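Local coordinates for protein iota-carrageenase (Alteromonas sp., PDB 1H80) that hydrolyses the 1,4-beta linkages inside iota-carrageenan, a sulfated galactan of red algal cell walls, with inversion of anomeric configuration, at residues D278-S286 with E340-F348; F374-C385 with I398-A406. One frame throughout, in Å; residues are numbered along the deposited sequence.

Interaction 1: D278-S286 with E340-F348; sequences DSGFVELFS and EYGIEPGSF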
# COMPACT_ATOMS: atom_id res chain seq x y z
N ASP A 278 3.11 -13.50 3.85
CA ASP A 278 3.49 -14.44 2.81
C ASP A 278 4.93 -14.86 2.99
O ASP A 278 5.76 -14.11 3.50
CB ASP A 278 3.36 -13.80 1.42
CG ASP A 278 1.94 -13.44 1.06
OD1 ASP A 278 1.01 -13.79 1.82
OD2 ASP A 278 1.76 -12.81 -0.00
N SER A 279 5.24 -16.07 2.55
CA SER A 279 6.60 -16.56 2.65
C SER A 279 7.49 -15.79 1.69
O SER A 279 7.04 -15.32 0.64
CB SER A 279 6.65 -18.05 2.30
OG SER A 279 7.99 -18.51 2.26
N GLY A 280 8.76 -15.62 2.06
CA GLY A 280 9.68 -14.96 1.17
C GLY A 280 9.99 -16.05 0.16
O GLY A 280 9.82 -17.23 0.47
N PHE A 281 10.41 -15.68 -1.04
CA PHE A 281 10.72 -16.68 -2.05
C PHE A 281 11.77 -16.17 -3.02
O PHE A 281 12.03 -14.97 -3.10
CB PHE A 281 9.47 -17.10 -2.81
CG PHE A 281 8.79 -15.98 -3.54
CD1 PHE A 281 7.95 -15.10 -2.87
CD2 PHE A 281 9.00 -15.80 -4.91
CE1 PHE A 281 7.33 -14.05 -3.55
CE2 PHE A 281 8.38 -14.76 -5.59
CZ PHE A 281 7.55 -13.88 -4.91
N VAL A 282 12.36 -17.10 -3.75
CA VAL A 282 13.39 -16.75 -4.72
C VAL A 282 12.91 -17.05 -6.13
O VAL A 282 12.14 -17.99 -6.35
CB VAL A 282 14.69 -17.53 -4.46
CG1 VAL A 282 15.86 -16.61 -4.65
CG2 VAL A 282 14.69 -18.11 -3.05
N GLU A 283 13.36 -16.24 -7.08
CA GLU A 283 12.97 -16.39 -8.47
C GLU A 283 14.18 -16.37 -9.40
O GLU A 283 15.01 -15.47 -9.32
CB GLU A 283 12.01 -15.26 -8.85
CG GLU A 283 10.78 -15.69 -9.62
CD GLU A 283 9.86 -14.53 -9.91
OE1 GLU A 283 10.25 -13.64 -10.70
OE2 GLU A 283 8.74 -14.50 -9.35
N LEU A 284 14.27 -17.36 -10.29
CA LEU A 284 15.37 -17.44 -11.24
C LEU A 284 14.88 -17.00 -12.62
O LEU A 284 13.79 -17.38 -13.05
CB LEU A 284 15.92 -18.86 -11.31
CG LEU A 284 16.48 -19.45 -10.01
CD1 LEU A 284 17.00 -20.85 -10.26
CD2 LEU A 284 17.59 -18.55 -9.48
N PHE A 285 15.69 -16.21 -13.31
CA PHE A 285 15.34 -15.71 -14.63
C PHE A 285 16.23 -16.35 -15.71
O PHE A 285 17.38 -16.68 -15.46
CB PHE A 285 15.48 -14.18 -14.66
CG PHE A 285 14.44 -13.47 -13.84
CD1 PHE A 285 14.12 -13.91 -12.55
CD2 PHE A 285 13.77 -12.36 -14.34
CE1 PHE A 285 13.16 -13.25 -11.79
CE2 PHE A 285 12.81 -11.69 -13.59
CZ PHE A 285 12.50 -12.14 -12.30
N SER A 286 15.66 -16.52 -16.90
CA SER A 286 16.38 -17.14 -18.01
C SER A 286 17.30 -16.16 -18.73
O SER A 286 16.87 -15.10 -19.19
CB SER A 286 15.39 -17.73 -19.01
OG SER A 286 14.55 -16.73 -19.55
N GLU A 340 24.39 -21.28 -5.43
CA GLU A 340 24.54 -21.03 -6.86
C GLU A 340 24.31 -19.57 -7.28
O GLU A 340 25.11 -19.01 -8.03
CB GLU A 340 23.60 -21.94 -7.64
N TYR A 341 23.24 -18.97 -6.79
CA TYR A 341 22.93 -17.58 -7.15
C TYR A 341 23.21 -16.58 -6.03
O TYR A 341 23.22 -15.37 -6.27
CB TYR A 341 21.47 -17.46 -7.58
CG TYR A 341 21.14 -18.13 -8.90
CD1 TYR A 341 20.92 -19.50 -8.97
CD2 TYR A 341 21.06 -17.38 -10.08
CE1 TYR A 341 20.62 -20.12 -10.19
CE2 TYR A 341 20.76 -17.99 -11.29
CZ TYR A 341 20.54 -19.36 -11.34
OH TYR A 341 20.24 -19.95 -12.54
N GLY A 342 23.43 -17.08 -4.82
CA GLY A 342 23.70 -16.19 -3.71
C GLY A 342 22.41 -15.53 -3.20
O GLY A 342 22.41 -14.83 -2.18
N ILE A 343 21.31 -15.74 -3.93
CA ILE A 343 20.02 -15.19 -3.49
C ILE A 343 19.37 -16.13 -2.46
O ILE A 343 19.75 -17.31 -2.35
CB ILE A 343 19.03 -15.00 -4.64
CG1 ILE A 343 18.71 -16.28 -5.41
CG2 ILE A 343 19.50 -14.00 -5.69
CD1 ILE A 343 17.67 -16.07 -6.51
N GLU A 344 18.42 -15.57 -1.74
CA GLU A 344 17.67 -16.31 -0.71
C GLU A 344 16.32 -15.66 -0.44
O GLU A 344 16.14 -14.47 -0.69
CB GLU A 344 18.50 -16.39 0.57
CG GLU A 344 18.28 -15.22 1.52
CD GLU A 344 18.87 -15.49 2.90
OE1 GLU A 344 18.14 -16.04 3.81
OE2 GLU A 344 20.09 -15.18 3.15
N PRO A 345 15.36 -16.44 0.08
CA PRO A 345 14.04 -15.87 0.36
C PRO A 345 14.09 -14.65 1.27
O PRO A 345 14.85 -14.61 2.24
CB PRO A 345 13.28 -17.05 0.99
CG PRO A 345 14.37 -17.92 1.53
CD PRO A 345 15.42 -17.85 0.47
N GLY A 346 13.27 -13.66 0.94
CA GLY A 346 13.23 -12.45 1.73
C GLY A 346 12.67 -12.73 3.11
O GLY A 346 12.18 -13.82 3.39
N SER A 347 12.75 -11.73 3.98
CA SER A 347 12.27 -11.90 5.34
C SER A 347 12.06 -10.55 6.01
O SER A 347 12.26 -9.50 5.40
CB SER A 347 13.29 -12.69 6.16
OG SER A 347 14.53 -12.01 6.20
N PHE A 348 11.63 -10.60 7.26
CA PHE A 348 11.44 -9.42 8.08
C PHE A 348 12.14 -9.73 9.39
O PHE A 348 12.34 -10.90 9.73
CB PHE A 348 9.97 -9.12 8.32
CG PHE A 348 9.29 -8.42 7.18
CD1 PHE A 348 8.72 -9.14 6.14
CD2 PHE A 348 9.25 -7.03 7.14
CE1 PHE A 348 8.11 -8.49 5.07
CE2 PHE A 348 8.65 -6.36 6.07
CZ PHE A 348 8.08 -7.09 5.03

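Interaction 2: F374-C385 with I398-A406; sequences FSTSNPMCKRVC and IYIGPSLAA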
# COMPACT_ATOMS: atom_id res chain seq x y z
N PHE A 374 -12.48 -22.65 2.50
CA PHE A 374 -13.90 -22.58 2.82
C PHE A 374 -14.42 -23.97 3.15
O PHE A 374 -15.56 -24.13 3.60
CB PHE A 374 -14.70 -22.03 1.63
CG PHE A 374 -14.69 -20.54 1.52
CD1 PHE A 374 -15.14 -19.75 2.58
CD2 PHE A 374 -14.24 -19.91 0.37
CE1 PHE A 374 -15.15 -18.36 2.48
CE2 PHE A 374 -14.24 -18.52 0.26
CZ PHE A 374 -14.69 -17.74 1.31
N SER A 375 -13.59 -24.98 2.95
CA SER A 375 -13.98 -26.37 3.20
C SER A 375 -14.56 -26.64 4.59
O SER A 375 -15.41 -27.53 4.74
CB SER A 375 -12.80 -27.31 2.96
OG SER A 375 -11.77 -27.10 3.92
N THR A 376 -14.13 -25.89 5.59
CA THR A 376 -14.60 -26.10 6.95
C THR A 376 -15.91 -25.41 7.33
O THR A 376 -16.76 -26.01 8.00
CB THR A 376 -13.54 -25.68 7.98
OG1 THR A 376 -13.22 -24.29 7.80
CG2 THR A 376 -12.28 -26.52 7.83
N SER A 377 -16.08 -24.17 6.90
CA SER A 377 -17.28 -23.42 7.26
C SER A 377 -18.29 -23.22 6.14
O SER A 377 -19.47 -22.96 6.39
CB SER A 377 -16.88 -22.03 7.77
OG SER A 377 -16.37 -21.27 6.69
N ASN A 378 -17.82 -23.33 4.90
CA ASN A 378 -18.67 -23.08 3.75
C ASN A 378 -18.42 -24.13 2.66
O ASN A 378 -17.99 -23.80 1.56
CB ASN A 378 -18.36 -21.66 3.26
CG ASN A 378 -19.31 -21.16 2.21
OD1 ASN A 378 -20.38 -21.72 2.01
ND2 ASN A 378 -18.92 -20.08 1.54
N PRO A 379 -18.72 -25.41 2.96
CA PRO A 379 -18.53 -26.53 2.03
C PRO A 379 -19.23 -26.43 0.68
O PRO A 379 -18.86 -27.14 -0.27
CB PRO A 379 -19.00 -27.73 2.85
CG PRO A 379 -20.05 -27.14 3.72
CD PRO A 379 -19.40 -25.86 4.18
N MET A 380 -20.24 -25.58 0.57
CA MET A 380 -20.94 -25.43 -0.70
C MET A 380 -20.49 -24.15 -1.41
O MET A 380 -21.04 -23.77 -2.44
CB MET A 380 -22.46 -25.42 -0.49
CG MET A 380 -22.99 -26.74 0.07
SD MET A 380 -24.68 -27.09 -0.45
CE MET A 380 -25.60 -26.47 0.93
N CYS A 381 -19.47 -23.50 -0.84
CA CYS A 381 -18.92 -22.28 -1.42
C CYS A 381 -20.00 -21.23 -1.70
O CYS A 381 -20.00 -20.60 -2.76
CB CYS A 381 -18.17 -22.60 -2.71
SG CYS A 381 -17.05 -21.25 -3.22
N LYS A 382 -20.91 -21.05 -0.75
CA LYS A 382 -21.98 -20.08 -0.91
C LYS A 382 -21.49 -18.64 -0.79
O LYS A 382 -20.55 -18.35 -0.04
CB LYS A 382 -23.07 -20.32 0.14
CG LYS A 382 -23.72 -21.68 0.07
CD LYS A 382 -24.76 -21.85 1.17
CE LYS A 382 -25.43 -23.21 1.09
NZ LYS A 382 -26.43 -23.40 2.18
N ARG A 383 -22.13 -17.75 -1.53
CA ARG A 383 -21.81 -16.32 -1.51
C ARG A 383 -20.47 -15.94 -2.15
O ARG A 383 -20.04 -14.79 -2.04
CB ARG A 383 -21.86 -15.79 -0.07
CG ARG A 383 -23.20 -16.03 0.64
CD ARG A 383 -24.35 -15.32 -0.05
NE ARG A 383 -24.28 -13.87 0.08
CZ ARG A 383 -24.58 -13.19 1.19
NH1 ARG A 383 -24.99 -13.82 2.27
NH2 ARG A 383 -24.49 -11.86 1.20
N VAL A 384 -19.80 -16.89 -2.80
CA VAL A 384 -18.53 -16.60 -3.47
C VAL A 384 -18.87 -16.38 -4.96
O VAL A 384 -19.51 -17.25 -5.57
CB VAL A 384 -17.52 -17.76 -3.29
CG1 VAL A 384 -16.21 -17.43 -3.99
CG2 VAL A 384 -17.26 -18.00 -1.80
N CYS A 385 -18.49 -15.21 -5.52
CA CYS A 385 -18.74 -14.82 -6.93
C CYS A 385 -17.40 -14.70 -7.71
O CYS A 385 -16.33 -14.49 -7.12
CB CYS A 385 -19.54 -13.47 -6.98
SG CYS A 385 -18.50 -12.00 -6.63
N ILE A 398 -9.03 -12.92 -9.01
CA ILE A 398 -9.78 -12.34 -7.91
C ILE A 398 -11.19 -12.91 -7.79
O ILE A 398 -11.86 -13.16 -8.79
CB ILE A 398 -9.87 -10.79 -8.06
CG1 ILE A 398 -10.66 -10.18 -6.90
CG2 ILE A 398 -10.53 -10.44 -9.38
CD1 ILE A 398 -9.99 -10.31 -5.56
N TYR A 399 -11.61 -13.13 -6.55
CA TYR A 399 -12.95 -13.61 -6.25
C TYR A 399 -13.49 -12.73 -5.15
O TYR A 399 -12.72 -12.09 -4.43
CB TYR A 399 -12.92 -15.06 -5.74
CG TYR A 399 -12.51 -16.06 -6.77
CD1 TYR A 399 -11.16 -16.24 -7.10
CD2 TYR A 399 -13.46 -16.82 -7.45
CE1 TYR A 399 -10.78 -17.13 -8.09
CE2 TYR A 399 -13.09 -17.72 -8.44
CZ TYR A 399 -11.75 -17.87 -8.76
OH TYR A 399 -11.38 -18.74 -9.75
N ILE A 400 -14.81 -12.67 -5.03
CA ILE A 400 -15.43 -11.89 -3.98
C ILE A 400 -16.26 -12.88 -3.18
O ILE A 400 -17.03 -13.66 -3.74
CB ILE A 400 -16.36 -10.77 -4.52
CG1 ILE A 400 -15.54 -9.79 -5.37
CG2 ILE A 400 -17.03 -10.05 -3.37
CD1 ILE A 400 -16.36 -8.63 -5.92
N GLY A 401 -16.09 -12.85 -1.86
CA GLY A 401 -16.82 -13.77 -1.02
C GLY A 401 -16.61 -13.51 0.45
O GLY A 401 -16.06 -12.48 0.83
N PRO A 402 -17.03 -14.44 1.31
CA PRO A 402 -16.90 -14.31 2.76
C PRO A 402 -15.46 -14.21 3.26
O PRO A 402 -14.53 -14.71 2.63
CB PRO A 402 -17.58 -15.57 3.30
CG PRO A 402 -18.54 -15.95 2.20
CD PRO A 402 -17.74 -15.69 0.96
N SER A 403 -15.30 -13.53 4.39
CA SER A 403 -14.01 -13.38 5.03
C SER A 403 -13.54 -14.79 5.38
O SER A 403 -14.37 -15.66 5.68
CB SER A 403 -14.15 -12.56 6.31
OG SER A 403 -14.62 -11.26 6.02
N LEU A 404 -12.24 -15.02 5.36
CA LEU A 404 -11.71 -16.35 5.64
C LEU A 404 -11.09 -16.55 7.02
O LEU A 404 -11.15 -17.64 7.58
CB LEU A 404 -10.70 -16.75 4.57
CG LEU A 404 -11.31 -17.29 3.27
CD1 LEU A 404 -10.24 -17.40 2.20
CD2 LEU A 404 -11.94 -18.65 3.54
N ALA A 405 -10.49 -15.50 7.57
CA ALA A 405 -9.84 -15.63 8.87
C ALA A 405 -9.48 -14.27 9.43
O ALA A 405 -9.70 -13.24 8.80
CB ALA A 405 -8.57 -16.47 8.73
N ALA A 406 -8.92 -14.28 10.63
CA ALA A 406 -8.47 -13.04 11.26
C ALA A 406 -7.04 -12.84 10.79
O ALA A 406 -6.62 -11.72 10.46
CB ALA A 406 -8.51 -13.17 12.77

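Interaction 1: D278-S286 with E340-F348
Gly-280 and Phe-281 run alongside Pro-345 and Gly-346 where two loops of the right-handed parallel beta-helix meet, one following strand 275-277, the other leading from helix 331-340 into strand 351-359. No hydrogen bond crosses, and the two segments run roughly antiparallel. The backbones come close at the buried glycine end, where the CA atoms of Gly-280 and Gly-346 are 4.4 Å apart; a side chain on Gly-280 would run into Gly-346 O. The CA of Gly-280 directs one of its hydrogens at Gly-346 O, 3.5 Å away and nearly straight at 163°, while Pro-345 CB lies 3.5 Å from Gly-280 O. Val-282 turns its CG2 branch onto Pro-345 CD at 3.6 Å, and Leu-334 of helix 331-340 touches both side chains. The placing of Ile-343 CD1 against Val-282 CG1 is doubtful. Farther along, the CA atoms of Leu-284 and Tyr-341 are 8.6 Å apart, so long side chains bridge the gap. At the solvent side, exposed Tyr-341 holds CG anti to its carbonyl carbon (chi1 -69°), which presents a ring face to Leu-284. That is a CH-pi contact: Leu-284 CD2 stands 3.3 Å from the centroid of the Tyr-341 ring, 6° off its normal.

Interaction 2: F374-C385 with I398-A406
Phe-374 meets Leu-404 and Pro-402 at the buried apolar centre. Leu-404 CD2 lies over one face of the Phe-374 ring, 3.5 Å from its centroid and offset toward the rim, a CH-pi contact in which the side chains cross at about a right angle. Pro-402 O comes to the ring edge, 3.3 Å from Phe-374 CZ, and Phe-374 CZ packs on Pro-402 CD at 3.7 Å. With an alanine in place of Phe-374, Leu-404 CD2 would probably face a gap and Pro-402 CD would probably lack the ring beside it. Val-384 closes on that proline too, its CG2 3.6 Å from Pro-402 CD. Beyond it, Cys-385 and Ile-400 form a single antiparallel hydrogen-bonded pair: Cys-385 N gives a 2.8 Å bond to Ile-400 O, almost in line with the carbonyl, and Ile-400 N a 3.2 Å bond to Cys-385 O. Strand 399-401 also pairs with 364-366 through Tyr-399 and Gly-401, so it is bonded from both sides; a disulfide ties Cys-385 to Cys-457. Toward solvent the chain makes a type II turn from Cys-381 to Val-384, and Arg-383 reaches Tyr-362 in a cation-pi contact. Asn-378, which begins a type I turn ending at Cys-381, grips the Lys-382 backbone with both ends of its amide, CG anti to the backbone N (chi1 -171°): OD1 accepts Lys-382 N at 2.9 Å, while ND2 bonds a lone pair of Lys-382 O at 2.9 Å.

In the fold
Both contacts join peripheral loops of the same beta-helix, their centres 31 Å apart and their nearest atoms about 12 Å apart. They attach to neighbouring strands of one parallel sheet: 275-277 leads into 278-286, and 398-406 leads into 407-409. Along the chain, strands 351-359 and 364-366 separate 340-348 from 374-385. Interaction 1 is partly buried and joins its segments by apolar and CH contacts alone; several of its backbone groups bond elsewhere, Asp-278 O to Tyr-419 of a calcium site among them. Interaction 2 is mostly buried and adds a beta bridge, while disulfides from Cys-381 and Cys-385 tie its loop to the C-terminal region.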